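Local coordinates for Serine/threonine-protein kinase/endoribonuclease IRE1 (Saccharomyces cerevisiae, PDB 2BE1), which senses unfolded proteins in the endoplasmic reticulum lumen through the domain described here, leading to activation of its kinase/endoribonuclease part and splicing of HAC1 precursor mRNA, at residues E19-H23 with S35-F41; L44-Q48 with L59-P63; N207-K211 with F249-N253; F219-L225 with V237-G243; A305-A311 with N330-H336. Residues are numbered along the deposited sequence.

In the fold
All five contacts lie in the compact lumenal domain, a largely antiparallel beta structure, where unfolded proteins are sensed. Contacts 1, 2, 3 and 5 follow one another along the chain, and contact 4 is nested inside the loop closed by contact 3. Contacts 1 and 3 reach the same five-stranded sheet, centres about 23 Å apart. Contact 1 touches contact 2 where Gly20 meets Leu44, and contact 4 where His23 meets Phe241 and Pro242; its centre is about 17 Å from that of contact 2 and 15 Å from that of contact 4. Contact 5, at the C-terminal end, is farthest from contact 3, about 34 Å between centres. Contact 1 thus packs against both contact 2 and contact 4.

Contact 1: residues E19-H23 with S35-F41; sequences EGGLH and SIEPENF
Leu22 overlaps two side chains of the facing segment: its CB lies 4.0 Å from CD1 of Ile36 and 4.0 Å from CE1 of Phe41. Leu22 (chi1 t, chi2 p) and Ile36 (m, t) point to the same face of the sheet as an antiparallel hydrogen-bonded pair, CA to CA 5.3 Å. Ile36 N donates to Leu22 O at 2.8 Å, while the return bond from Leu22 N to Ile36 O is weak at 3.4 Å. The next pair, His23 with Ser35, is non-hydrogen-bonded, CA to CA 4.2 Å; on the other face His23 ND1 and Ser35 OG form a 2.6 Å hydrogen bond at the edge of the imidazole, near its plane. His23 NE2 is held by Asp17.

Before the strand, Gly20 takes a positive phi (95/14), which calls for glycine, and Gly21 is extended (-88/169) with its CA 3.5 Å from Ile36 O, where a CB would clash. Beyond Ile36 a 3-10 turn at 38-40 carries Pro38 CB to 3.2 Å from Glu19 O. Phe41 (chi1 m) turns its ring back so that Gly20 O meets the ring edge, 3.4 Å from CD1 of Phe41; the ring also packs edge-to-face with Tyr124 and Trp194. These pairings are those of the open end of a beta hairpin, strands 22-26 and 31-36, at the margin of a five-stranded antiparallel sheet.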
# COMPACT_ATOMS: atom_id res chain seq x y z
N GLU A 19 21.97 5.65 5.95
CA GLU A 19 22.33 5.03 4.66
C GLU A 19 21.66 3.67 4.39
O GLU A 19 21.75 3.13 3.30
CB GLU A 19 23.81 4.95 4.52
CG GLU A 19 24.32 6.30 4.67
CD GLU A 19 24.37 7.05 3.36
OE1 GLU A 19 24.64 6.37 2.35
OE2 GLU A 19 24.19 8.31 3.34
N GLY A 20 20.96 3.14 5.39
CA GLY A 20 20.20 1.93 5.17
C GLY A 20 20.94 0.66 5.57
O GLY A 20 20.54 -0.45 5.20
N GLY A 21 22.01 0.79 6.31
CA GLY A 21 22.59 -0.36 6.93
C GLY A 21 22.03 -0.70 8.30
O GLY A 21 21.30 0.07 8.98
N LEU A 22 22.42 -1.89 8.73
CA LEU A 22 21.92 -2.44 9.94
C LEU A 22 23.10 -2.87 10.75
O LEU A 22 24.07 -3.42 10.25
CB LEU A 22 21.09 -3.65 9.58
CG LEU A 22 19.94 -3.98 10.53
CD1 LEU A 22 19.18 -2.73 10.92
CD2 LEU A 22 19.01 -4.94 9.85
N HIS A 23 23.04 -2.59 12.04
CA HIS A 23 24.05 -3.10 12.91
C HIS A 23 23.43 -3.65 14.19
O HIS A 23 22.30 -3.28 14.57
CB HIS A 23 25.06 -2.03 13.19
CG HIS A 23 25.21 -1.04 12.08
ND1 HIS A 23 26.43 -0.66 11.58
CD2 HIS A 23 24.28 -0.34 11.38
CE1 HIS A 23 26.24 0.22 10.61
NE2 HIS A 23 24.95 0.42 10.46
N SER A 35 28.09 -5.10 11.45
CA SER A 35 27.29 -4.24 10.56
C SER A 35 27.08 -4.95 9.24
O SER A 35 27.89 -5.77 8.84
CB SER A 35 28.01 -2.93 10.25
OG SER A 35 28.45 -2.30 11.41
N ILE A 36 25.99 -4.60 8.57
CA ILE A 36 25.68 -5.11 7.25
C ILE A 36 25.63 -3.91 6.37
O ILE A 36 25.05 -2.90 6.76
CB ILE A 36 24.29 -5.68 7.26
CG1 ILE A 36 24.23 -6.81 8.27
CG2 ILE A 36 23.88 -6.18 5.90
CD1 ILE A 36 22.85 -7.14 8.63
N GLU A 37 26.24 -4.01 5.19
CA GLU A 37 26.23 -2.91 4.22
C GLU A 37 24.88 -2.66 3.49
O GLU A 37 24.07 -3.58 3.33
CB GLU A 37 27.36 -3.09 3.25
CG GLU A 37 28.59 -2.45 3.78
CD GLU A 37 29.81 -2.80 2.94
OE1 GLU A 37 29.81 -3.91 2.33
OE2 GLU A 37 30.76 -1.96 2.90
N PRO A 38 24.63 -1.40 3.07
CA PRO A 38 23.29 -1.14 2.56
C PRO A 38 23.01 -1.62 1.11
O PRO A 38 21.84 -1.58 0.67
CB PRO A 38 23.18 0.38 2.72
CG PRO A 38 24.53 0.88 2.61
CD PRO A 38 25.48 -0.20 3.04
N GLU A 39 24.06 -2.07 0.40
CA GLU A 39 23.95 -2.79 -0.91
C GLU A 39 23.01 -3.90 -0.73
O GLU A 39 22.25 -4.22 -1.62
CB GLU A 39 25.28 -3.42 -1.35
CG GLU A 39 26.36 -2.42 -1.74
CD GLU A 39 26.49 -1.28 -0.73
OE1 GLU A 39 27.06 -1.53 0.37
OE2 GLU A 39 26.00 -0.16 -1.02
N ASN A 40 23.07 -4.52 0.45
CA ASN A 40 22.18 -5.60 0.80
C ASN A 40 20.72 -5.24 0.92
O ASN A 40 19.86 -6.09 0.72
CB ASN A 40 22.65 -6.29 2.05
CG ASN A 40 23.95 -7.01 1.82
OD1 ASN A 40 24.82 -7.01 2.67
ND2 ASN A 40 24.10 -7.59 0.64
N PHE A 41 20.42 -3.98 1.20
CA PHE A 41 19.04 -3.57 1.32
C PHE A 41 18.76 -2.47 0.32
O PHE A 41 19.02 -2.62 -0.85
CB PHE A 41 18.74 -3.16 2.78
CG PHE A 41 19.23 -4.16 3.80
CD1 PHE A 41 20.06 -3.80 4.82
CD2 PHE A 41 18.87 -5.49 3.71
CE1 PHE A 41 20.52 -4.76 5.76
CE2 PHE A 41 19.33 -6.43 4.64
CZ PHE A 41 20.15 -6.06 5.66

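Contact 2: residues L44-Q48 with L59-P63; sequences LIEIQ and LIIEP
Residues Ile45-Gln48 and Leu59-Pro63, both extended, face each other through side chains alone, with no hydrogen bond between them; Leu44 (-75/-40) departs from this conformation. Nearest CA pairs are Ile45 with Pro63 at 6.6 Å and Ile47 with Leu59 at 7.1 Å, so they run antiparallel. Side chains alternate: Ile45 and Ile47 point toward Leu59, Ile61 and Pro63, whereas Glu46, Gln48, Ile60 and Glu62 point away. Ile47 (chi1 m, chi2 t) is the most covered; its CD1 reaches 3.2 Å from Leu59 O and 3.9 Å from Ile61 CD1, and its CG2 sits 3.9 Å from CB of Leu59 (t, p). Ile45 has chi1 at 117°, between wells, and chi2 p; in this conformation CD1 of Ile45 is 3.4 Å from CD1 of Ile61 (chi1 p) and its CG2 3.5 Å from Pro63 CB. Backbone bonds go outward, Glu46 to Thr190 and Ile60 to Tyr70. Such interdigitated aliphatic packing is typical of an interface between separate beta sheets, here those of strands 45-46 and 57-61.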
# COMPACT_ATOMS: atom_id res chain seq x y z
N LEU A 44 17.58 4.55 2.41
CA LEU A 44 16.39 4.85 3.24
C LEU A 44 15.59 5.95 2.64
O LEU A 44 14.38 5.92 2.66
CB LEU A 44 16.76 5.25 4.66
CG LEU A 44 16.33 4.49 5.88
CD1 LEU A 44 16.39 3.08 5.56
CD2 LEU A 44 17.34 4.75 6.91
N ILE A 45 16.27 6.95 2.13
CA ILE A 45 15.59 8.00 1.44
C ILE A 45 16.35 8.39 0.16
O ILE A 45 17.56 8.53 0.15
CB ILE A 45 15.17 9.20 2.41
CG1 ILE A 45 15.83 10.50 2.09
CG2 ILE A 45 15.55 8.93 3.79
CD1 ILE A 45 15.34 11.08 0.84
N GLU A 46 15.62 8.53 -0.92
CA GLU A 46 16.20 8.90 -2.15
C GLU A 46 15.16 9.70 -2.88
O GLU A 46 14.26 9.15 -3.52
CB GLU A 46 16.60 7.65 -2.88
CG GLU A 46 17.07 7.83 -4.31
CD GLU A 46 16.91 6.49 -5.10
OE1 GLU A 46 16.04 6.45 -6.05
OE2 GLU A 46 17.61 5.48 -4.72
N ILE A 47 15.31 11.02 -2.72
CA ILE A 47 14.51 12.06 -3.34
C ILE A 47 15.14 12.47 -4.64
O ILE A 47 16.32 12.74 -4.73
CB ILE A 47 14.47 13.34 -2.47
CG1 ILE A 47 13.61 13.15 -1.21
CG2 ILE A 47 14.00 14.57 -3.30
CD1 ILE A 47 14.00 14.03 0.03
N GLN A 48 14.29 12.58 -5.65
CA GLN A 48 14.68 12.96 -6.99
C GLN A 48 13.78 14.07 -7.57
O GLN A 48 12.68 13.80 -8.02
CB GLN A 48 14.61 11.72 -7.83
CG GLN A 48 15.45 11.75 -9.03
CD GLN A 48 14.83 10.84 -10.05
OE1 GLN A 48 14.81 11.15 -11.24
NE2 GLN A 48 14.26 9.72 -9.58
N LEU A 59 13.37 19.29 -1.77
CA LEU A 59 12.46 18.42 -1.02
C LEU A 59 13.21 17.66 0.02
O LEU A 59 14.30 17.16 -0.28
CB LEU A 59 11.79 17.42 -1.93
CG LEU A 59 10.55 16.75 -1.33
CD1 LEU A 59 9.64 17.76 -0.66
CD2 LEU A 59 9.78 16.00 -2.36
N ILE A 60 12.65 17.57 1.22
CA ILE A 60 13.35 16.99 2.34
C ILE A 60 12.41 16.16 3.14
O ILE A 60 11.38 16.68 3.57
CB ILE A 60 13.87 18.08 3.27
CG1 ILE A 60 14.86 18.96 2.52
CG2 ILE A 60 14.56 17.47 4.50
CD1 ILE A 60 15.06 20.26 3.08
N ILE A 61 12.74 14.89 3.39
CA ILE A 61 11.91 14.06 4.33
C ILE A 61 12.61 13.58 5.59
O ILE A 61 13.85 13.37 5.64
CB ILE A 61 11.34 12.87 3.67
CG1 ILE A 61 12.45 11.91 3.38
CG2 ILE A 61 10.62 13.29 2.35
CD1 ILE A 61 12.20 11.21 2.10
N GLU A 62 11.84 13.45 6.65
CA GLU A 62 12.45 12.94 7.86
C GLU A 62 12.34 11.42 7.73
O GLU A 62 11.24 10.88 7.57
CB GLU A 62 11.78 13.44 9.12
CG GLU A 62 12.24 12.72 10.35
CD GLU A 62 11.57 13.24 11.60
OE1 GLU A 62 12.23 13.48 12.66
OE2 GLU A 62 10.36 13.43 11.52
N PRO A 63 13.49 10.72 7.76
CA PRO A 63 13.45 9.30 7.51
C PRO A 63 13.02 8.66 8.77
O PRO A 63 13.86 8.18 9.54
CB PRO A 63 14.92 8.95 7.27
CG PRO A 63 15.63 9.87 8.08
CD PRO A 63 14.85 11.18 8.04

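Contact 3: residues N207-K211 with F249-N253; sequences NTFSK and FDVFN
Asn207 opens the loop segment with its CB directed at the strand 249-253; chi1 is t, and the amide comes close to both Asp250, whose OD2 is 3.3 Å from the modelled OD1 of Asn207, and the ring of Phe252. Thr208 (-58/-36) turns the chain and Phe209 (-157/150) extends it with its side chain away, so the loop bows out and returns at Ser210. There the backbones are nearest, CA of Ser210 to CA of Asp250 8.6 Å, and Ser210 OG lies 3.8 Å from Asp250 OD2. Lys211 (chi1 m) closes the segment, laying its aliphatic part against the strand: its CD is 4.2 Å from Phe252 CE2, at the ring edge.

The strand is extended throughout. Asp250 (chi1 m) and Phe252 (chi1 m) point toward the loop, while Phe249, Val251 and Asn253 alternate to the other side. Asp250 has its main partner outside, a salt bridge from OD1 to Arg27. Leu4, Leu9 and Val263 also touch Phe252. The contact is loop-on-sheet packing: the connection between helix 201-204 and strand 216-219 covers one face of strand 245-254 in the five-stranded antiparallel sheet.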
# COMPACT_ATOMS: atom_id res chain seq x y z
N ASN A 207 6.56 -1.35 25.97
CA ASN A 207 7.96 -0.89 26.13
C ASN A 207 8.07 0.66 26.25
O ASN A 207 8.81 1.38 25.54
CB ASN A 207 8.84 -1.43 25.03
CG ASN A 207 10.25 -1.52 25.44
OD1 ASN A 207 11.16 -1.43 24.62
ND2 ASN A 207 10.45 -1.70 26.74
N THR A 208 7.26 1.13 27.19
CA THR A 208 7.13 2.52 27.52
C THR A 208 8.46 3.21 27.96
O THR A 208 8.69 4.36 27.65
CB THR A 208 6.00 2.65 28.55
OG1 THR A 208 5.66 4.02 28.65
CG2 THR A 208 6.38 2.02 29.96
N PHE A 209 9.31 2.49 28.67
CA PHE A 209 10.63 3.00 29.01
C PHE A 209 11.49 1.78 29.28
O PHE A 209 10.97 0.74 29.71
CB PHE A 209 10.58 3.92 30.24
CG PHE A 209 9.99 3.27 31.44
CD1 PHE A 209 10.77 2.38 32.24
CD2 PHE A 209 8.64 3.50 31.77
CE1 PHE A 209 10.22 1.72 33.38
CE2 PHE A 209 8.05 2.84 32.92
CZ PHE A 209 8.85 1.96 33.74
N SER A 210 12.80 1.91 29.02
CA SER A 210 13.72 0.77 29.04
C SER A 210 13.59 -0.05 30.33
O SER A 210 13.60 0.52 31.40
CB SER A 210 15.16 1.23 28.80
OG SER A 210 15.51 1.04 27.44
N LYS A 211 13.40 -1.36 30.21
CA LYS A 211 13.27 -2.25 31.38
C LYS A 211 14.56 -2.25 32.11
O LYS A 211 14.61 -2.36 33.31
CB LYS A 211 12.99 -3.69 30.98
CG LYS A 211 11.51 -4.02 30.71
CD LYS A 211 11.24 -5.48 31.16
CE LYS A 211 9.74 -5.79 31.30
NZ LYS A 211 8.96 -4.99 30.30
N PHE A 249 16.32 -0.73 17.78
CA PHE A 249 15.43 -1.77 18.41
C PHE A 249 15.98 -2.49 19.61
O PHE A 249 17.16 -2.88 19.63
CB PHE A 249 15.01 -2.83 17.43
CG PHE A 249 14.26 -2.30 16.26
CD1 PHE A 249 14.90 -2.12 15.01
CD2 PHE A 249 12.91 -2.00 16.37
CE1 PHE A 249 14.16 -1.65 13.89
CE2 PHE A 249 12.17 -1.53 15.26
CZ PHE A 249 12.81 -1.33 14.02
N ASP A 250 15.12 -2.64 20.62
CA ASP A 250 15.38 -3.51 21.80
C ASP A 250 15.16 -4.93 21.34
O ASP A 250 14.35 -5.16 20.45
CB ASP A 250 14.46 -3.14 22.98
CG ASP A 250 15.08 -2.06 23.88
OD1 ASP A 250 16.27 -1.75 23.70
OD2 ASP A 250 14.43 -1.50 24.80
N VAL A 251 15.92 -5.89 21.86
CA VAL A 251 15.58 -7.32 21.57
C VAL A 251 15.24 -8.16 22.83
O VAL A 251 16.02 -8.29 23.72
CB VAL A 251 16.54 -8.04 20.49
CG1 VAL A 251 17.77 -7.26 20.22
CG2 VAL A 251 16.89 -9.45 20.85
N PHE A 252 14.06 -8.70 22.91
CA PHE A 252 13.72 -9.49 24.05
C PHE A 252 13.83 -11.00 23.79
O PHE A 252 13.86 -11.44 22.63
CB PHE A 252 12.33 -9.14 24.51
CG PHE A 252 12.23 -7.80 25.13
CD1 PHE A 252 12.47 -6.66 24.39
CD2 PHE A 252 11.92 -7.66 26.48
CE1 PHE A 252 12.40 -5.41 25.00
CE2 PHE A 252 11.84 -6.40 27.08
CZ PHE A 252 12.08 -5.28 26.33
N ASN A 253 13.91 -11.78 24.86
CA ASN A 253 14.02 -13.24 24.77
C ASN A 253 12.83 -13.86 25.44
O ASN A 253 12.58 -13.63 26.62
CB ASN A 253 15.27 -13.78 25.47
CG ASN A 253 16.57 -13.24 24.87
OD1 ASN A 253 16.73 -13.18 23.65
ND2 ASN A 253 17.54 -12.86 25.75

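Contact 4: residues F219-L225 with V237-G243; sequences FRDKSLL and VSPTFPG
Leu224 CD2 packs 3.3 Å from Phe241 CE1 at the buried centre; Phe241 has chi1 m, and CD1, on the ring edge of Phe241, lies 4.2 Å from Ser223 CA. Val25 and Ile32 flank this pair, and Phe241 packs edge-to-face with His23. A second apolar patch lies where Val237 (chi1 t) sets CG2 3.7 Å from Leu225 CD1 and CG1 4.3 Å from Phe219 CD2. Leu225 and Val237 form an antiparallel non-hydrogen-bonded pair, CA to CA 4.5 Å, within the three-stranded antiparallel meander of strands 216-219, 223-227 and 234-237; past it the second segment leaves the sheet as a loop leading to strand 245-254.

Further out, Ser238 N donates to Leu224 O at 2.7 Å. The Ser238 side chain (chi1 p) supplies the acceptor for Leu224 N, which donates to Ser238 OG at 2.6 Å, and that OG donates to Pro239 O at 2.8 Å. Phe241 N then bonds Lys222 O at 2.9 Å. Asp221 (63/54) and Lys222 (39/61), both with positive phi, shape the tight turn, where Ser223 OG donates to Arg220 O in a very short bond of 2.5 Å. At the polar rim Thr240 OG1 bonds Asp221 O weakly at 3.4 Å, and Lys222 runs past Gly243, its CG 3.5 Å from Gly243 C.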
# COMPACT_ATOMS: atom_id res chain seq x y z
N PHE A 219 23.16 10.26 18.63
CA PHE A 219 23.95 11.33 19.18
C PHE A 219 24.92 11.80 18.13
O PHE A 219 24.98 11.22 17.05
CB PHE A 219 24.78 10.79 20.38
CG PHE A 219 25.45 11.88 21.20
CD1 PHE A 219 24.73 13.05 21.57
CD2 PHE A 219 26.76 11.75 21.61
CE1 PHE A 219 25.33 14.07 22.33
CE2 PHE A 219 27.39 12.75 22.36
CZ PHE A 219 26.68 13.91 22.73
N ARG A 220 25.75 12.80 18.48
CA ARG A 220 26.54 13.57 17.51
C ARG A 220 27.56 12.70 16.78
O ARG A 220 28.00 11.65 17.31
CB ARG A 220 27.10 14.83 18.17
CG ARG A 220 28.48 15.23 17.79
CD ARG A 220 29.49 14.98 18.92
NE ARG A 220 29.29 15.92 20.03
CZ ARG A 220 29.88 15.83 21.23
NH1 ARG A 220 30.74 14.82 21.52
NH2 ARG A 220 29.64 16.75 22.19
N ASP A 221 27.87 13.06 15.53
CA ASP A 221 28.90 12.33 14.82
C ASP A 221 28.61 10.89 14.59
O ASP A 221 29.45 10.06 14.90
CB ASP A 221 30.25 12.42 15.55
CG ASP A 221 30.90 13.83 15.40
OD1 ASP A 221 30.45 14.58 14.46
OD2 ASP A 221 31.84 14.18 16.22
N LYS A 222 27.45 10.63 13.98
CA LYS A 222 27.00 9.24 13.72
C LYS A 222 27.34 8.33 14.90
O LYS A 222 28.12 7.35 14.75
CB LYS A 222 27.62 8.64 12.46
CG LYS A 222 27.54 9.48 11.22
CD LYS A 222 28.87 10.29 10.96
CE LYS A 222 29.03 10.77 9.49
NZ LYS A 222 28.55 9.69 8.57
N SER A 223 26.78 8.65 16.07
CA SER A 223 27.02 7.80 17.22
C SER A 223 25.78 7.52 18.06
O SER A 223 24.74 8.18 17.92
CB SER A 223 28.01 8.46 18.12
OG SER A 223 27.42 9.62 18.60
N LEU A 224 25.90 6.54 18.93
CA LEU A 224 24.87 6.29 19.93
C LEU A 224 25.36 6.76 21.30
O LEU A 224 26.49 6.48 21.71
CB LEU A 224 24.48 4.80 19.99
CG LEU A 224 23.34 4.29 19.08
CD1 LEU A 224 22.61 5.34 18.24
CD2 LEU A 224 23.73 3.09 18.18
N LEU A 225 24.49 7.48 22.00
CA LEU A 225 24.73 7.87 23.36
C LEU A 225 23.68 7.21 24.25
O LEU A 225 22.50 7.34 23.99
CB LEU A 225 24.65 9.38 23.47
CG LEU A 225 24.42 9.92 24.87
CD1 LEU A 225 25.68 9.74 25.67
CD2 LEU A 225 24.09 11.40 24.82
N VAL A 237 29.24 6.06 25.08
CA VAL A 237 29.06 6.54 23.71
C VAL A 237 29.60 5.49 22.70
O VAL A 237 30.66 4.92 22.86
CB VAL A 237 29.70 7.94 23.54
CG1 VAL A 237 29.46 8.47 22.17
CG2 VAL A 237 29.12 8.87 24.53
N SER A 238 28.86 5.23 21.64
CA SER A 238 29.26 4.20 20.70
C SER A 238 30.35 4.70 19.75
O SER A 238 30.57 5.92 19.66
CB SER A 238 28.07 3.91 19.84
OG SER A 238 27.94 4.99 18.90
N PRO A 239 30.96 3.79 18.98
CA PRO A 239 31.88 4.25 17.96
C PRO A 239 31.09 4.82 16.76
O PRO A 239 29.86 4.97 16.87
CB PRO A 239 32.65 2.98 17.57
CG PRO A 239 31.99 1.86 18.17
CD PRO A 239 30.79 2.34 18.94
N THR A 240 31.77 5.16 15.65
CA THR A 240 31.02 5.75 14.57
C THR A 240 30.33 4.78 13.66
O THR A 240 30.86 3.69 13.35
CB THR A 240 31.82 6.63 13.73
OG1 THR A 240 31.96 7.81 14.46
CG2 THR A 240 31.00 7.05 12.52
N PHE A 241 29.14 5.16 13.21
CA PHE A 241 28.47 4.34 12.24
C PHE A 241 28.61 5.04 10.88
O PHE A 241 28.78 6.32 10.81
CB PHE A 241 27.02 4.20 12.62
CG PHE A 241 26.81 3.47 13.90
CD1 PHE A 241 26.72 4.17 15.11
CD2 PHE A 241 26.65 2.07 13.89
CE1 PHE A 241 26.46 3.49 16.30
CE2 PHE A 241 26.38 1.36 15.07
CZ PHE A 241 26.28 2.06 16.28
N PRO A 242 28.57 4.23 9.79
CA PRO A 242 28.63 4.74 8.43
C PRO A 242 27.62 5.85 8.13
O PRO A 242 27.76 6.53 7.13
CB PRO A 242 28.37 3.51 7.59
CG PRO A 242 27.77 2.57 8.53
CD PRO A 242 28.50 2.77 9.76
N GLY A 243 26.62 6.05 8.97
CA GLY A 243 25.70 7.15 8.74
C GLY A 243 24.95 7.44 10.03
O GLY A 243 25.00 6.60 11.02

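Contact 5: residues A305-A311 with N330-H336; sequences APISRYA and NAIMGVH
Val335 and Ser308 have the most surface covered, followed by Tyr310. Val335 (-89/135) is bridged to Ile307, CA to CA 4.9 Å: Val335 N donates to Pro306 O at 3.1 Å and Ser308 N to Val335 O at 3.1 Å. CG1 of Val335 packs 3.1 Å from Pro306 O and 3.9 Å from Ala305 CB.

Ser308 (-54/141) is the N-cap of the helix starting at Arg309, its OG accepting from Ala311 N at 3.3 Å. Ser308 CA is 4.0 Å from Gly334 CA, and Ser308 CB is 3.2 Å from Met333 O, while OG sits over one face of the His336 ring. Gly334 (109/-170) needs to be glycine, since a CB would collide with Ser308 CA and Pro306 O.

Tyr310 N donates to Ala331 O at 2.9 Å, joining the first turn of one helix to the last turn of the other. With chi1 t, its CB lies 4.4 Å from Ile332 CG2 and its CD2 4.1 Å from His336 CD2; the ring goes on to pack edge-to-face with Phe72, and OH bonds Ala74 O. The start of helix 309-312 thus rests on the junction of helix 325-332 with strand 334-336, whose other backbone partner is strand 280-284.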
# COMPACT_ATOMS: atom_id res chain seq x y z
N ALA A 305 23.73 19.71 18.10
CA ALA A 305 23.97 20.03 16.71
C ALA A 305 24.14 21.55 16.50
O ALA A 305 23.43 22.37 17.11
CB ALA A 305 22.80 19.51 15.92
N PRO A 306 25.02 21.93 15.58
CA PRO A 306 25.42 23.34 15.32
C PRO A 306 24.38 24.12 14.53
O PRO A 306 23.76 23.57 13.63
CB PRO A 306 26.63 23.19 14.46
CG PRO A 306 26.39 21.81 13.79
CD PRO A 306 25.67 20.95 14.70
N ILE A 307 24.17 25.39 14.85
CA ILE A 307 23.18 26.19 14.09
C ILE A 307 23.58 26.43 12.64
O ILE A 307 24.60 27.03 12.34
CB ILE A 307 22.80 27.54 14.77
CG1 ILE A 307 22.08 27.24 16.09
CG2 ILE A 307 21.83 28.31 13.89
CD1 ILE A 307 22.61 27.99 17.37
N SER A 308 22.73 25.96 11.74
CA SER A 308 23.00 26.02 10.33
C SER A 308 23.30 27.44 9.96
O SER A 308 22.67 28.39 10.48
CB SER A 308 21.82 25.50 9.53
OG SER A 308 21.00 26.53 9.09
N ARG A 309 24.28 27.56 9.07
CA ARG A 309 24.71 28.86 8.59
C ARG A 309 23.60 29.78 8.08
O ARG A 309 23.42 30.86 8.58
CB ARG A 309 25.66 28.65 7.47
CG ARG A 309 26.82 29.55 7.64
CD ARG A 309 27.84 28.98 8.59
NE ARG A 309 27.41 28.93 10.00
CZ ARG A 309 27.50 29.92 10.91
NH1 ARG A 309 27.92 31.16 10.60
NH2 ARG A 309 27.13 29.67 12.18
N TYR A 310 22.88 29.34 7.06
CA TYR A 310 21.71 30.04 6.63
C TYR A 310 20.85 30.57 7.78
O TYR A 310 20.37 31.68 7.74
CB TYR A 310 20.87 29.10 5.82
CG TYR A 310 19.63 29.75 5.26
CD1 TYR A 310 19.67 30.37 4.02
CD2 TYR A 310 18.42 29.74 5.93
CE1 TYR A 310 18.53 30.95 3.46
CE2 TYR A 310 17.28 30.32 5.37
CZ TYR A 310 17.36 30.93 4.14
OH TYR A 310 16.29 31.53 3.55
N ALA A 311 20.64 29.77 8.81
CA ALA A 311 19.87 30.24 9.93
C ALA A 311 20.60 31.40 10.58
O ALA A 311 19.98 32.27 11.11
CB ALA A 311 19.61 29.13 10.91
N ASN A 330 26.43 23.70 2.17
CA ASN A 330 27.07 24.25 3.31
C ASN A 330 26.26 25.33 3.97
O ASN A 330 26.41 25.57 5.18
CB ASN A 330 28.34 24.85 2.83
CG ASN A 330 29.46 23.86 2.81
OD1 ASN A 330 30.07 23.61 3.84
ND2 ASN A 330 29.74 23.29 1.65
N ALA A 331 25.40 25.96 3.18
CA ALA A 331 24.53 26.95 3.73
C ALA A 331 23.46 26.34 4.66
O ALA A 331 23.36 26.75 5.82
CB ALA A 331 23.91 27.77 2.66
N ILE A 332 22.71 25.35 4.19
CA ILE A 332 21.55 24.89 4.95
C ILE A 332 21.79 23.70 5.86
O ILE A 332 20.97 23.35 6.69
CB ILE A 332 20.40 24.54 4.04
CG1 ILE A 332 20.69 23.25 3.28
CG2 ILE A 332 20.14 25.70 3.14
CD1 ILE A 332 19.49 22.69 2.61
N MET A 333 22.92 23.06 5.70
CA MET A 333 23.20 21.98 6.56
C MET A 333 23.34 22.48 7.99
O MET A 333 23.92 23.53 8.22
CB MET A 333 24.49 21.37 6.12
CG MET A 333 24.82 20.16 6.91
SD MET A 333 26.47 19.74 6.31
CE MET A 333 26.12 18.70 4.84
N GLY A 334 22.81 21.69 8.93
CA GLY A 334 22.75 22.03 10.38
C GLY A 334 21.33 22.33 10.83
O GLY A 334 20.36 22.13 10.07
N VAL A 335 21.15 22.84 12.03
CA VAL A 335 19.78 23.08 12.44
C VAL A 335 19.15 24.43 12.10
O VAL A 335 19.72 25.49 12.29
CB VAL A 335 19.60 22.76 13.89
CG1 VAL A 335 20.95 22.70 14.58
CG2 VAL A 335 18.65 23.78 14.59
N HIS A 336 17.92 24.36 11.61
CA HIS A 336 17.07 25.53 11.43
C HIS A 336 15.99 25.50 12.48
O HIS A 336 15.95 24.60 13.31
CB HIS A 336 16.39 25.51 10.08
CG HIS A 336 17.34 25.48 8.93
ND1 HIS A 336 18.31 24.50 8.79
CD2 HIS A 336 17.47 26.30 7.86
CE1 HIS A 336 19.02 24.74 7.70
NE2 HIS A 336 18.53 25.81 7.11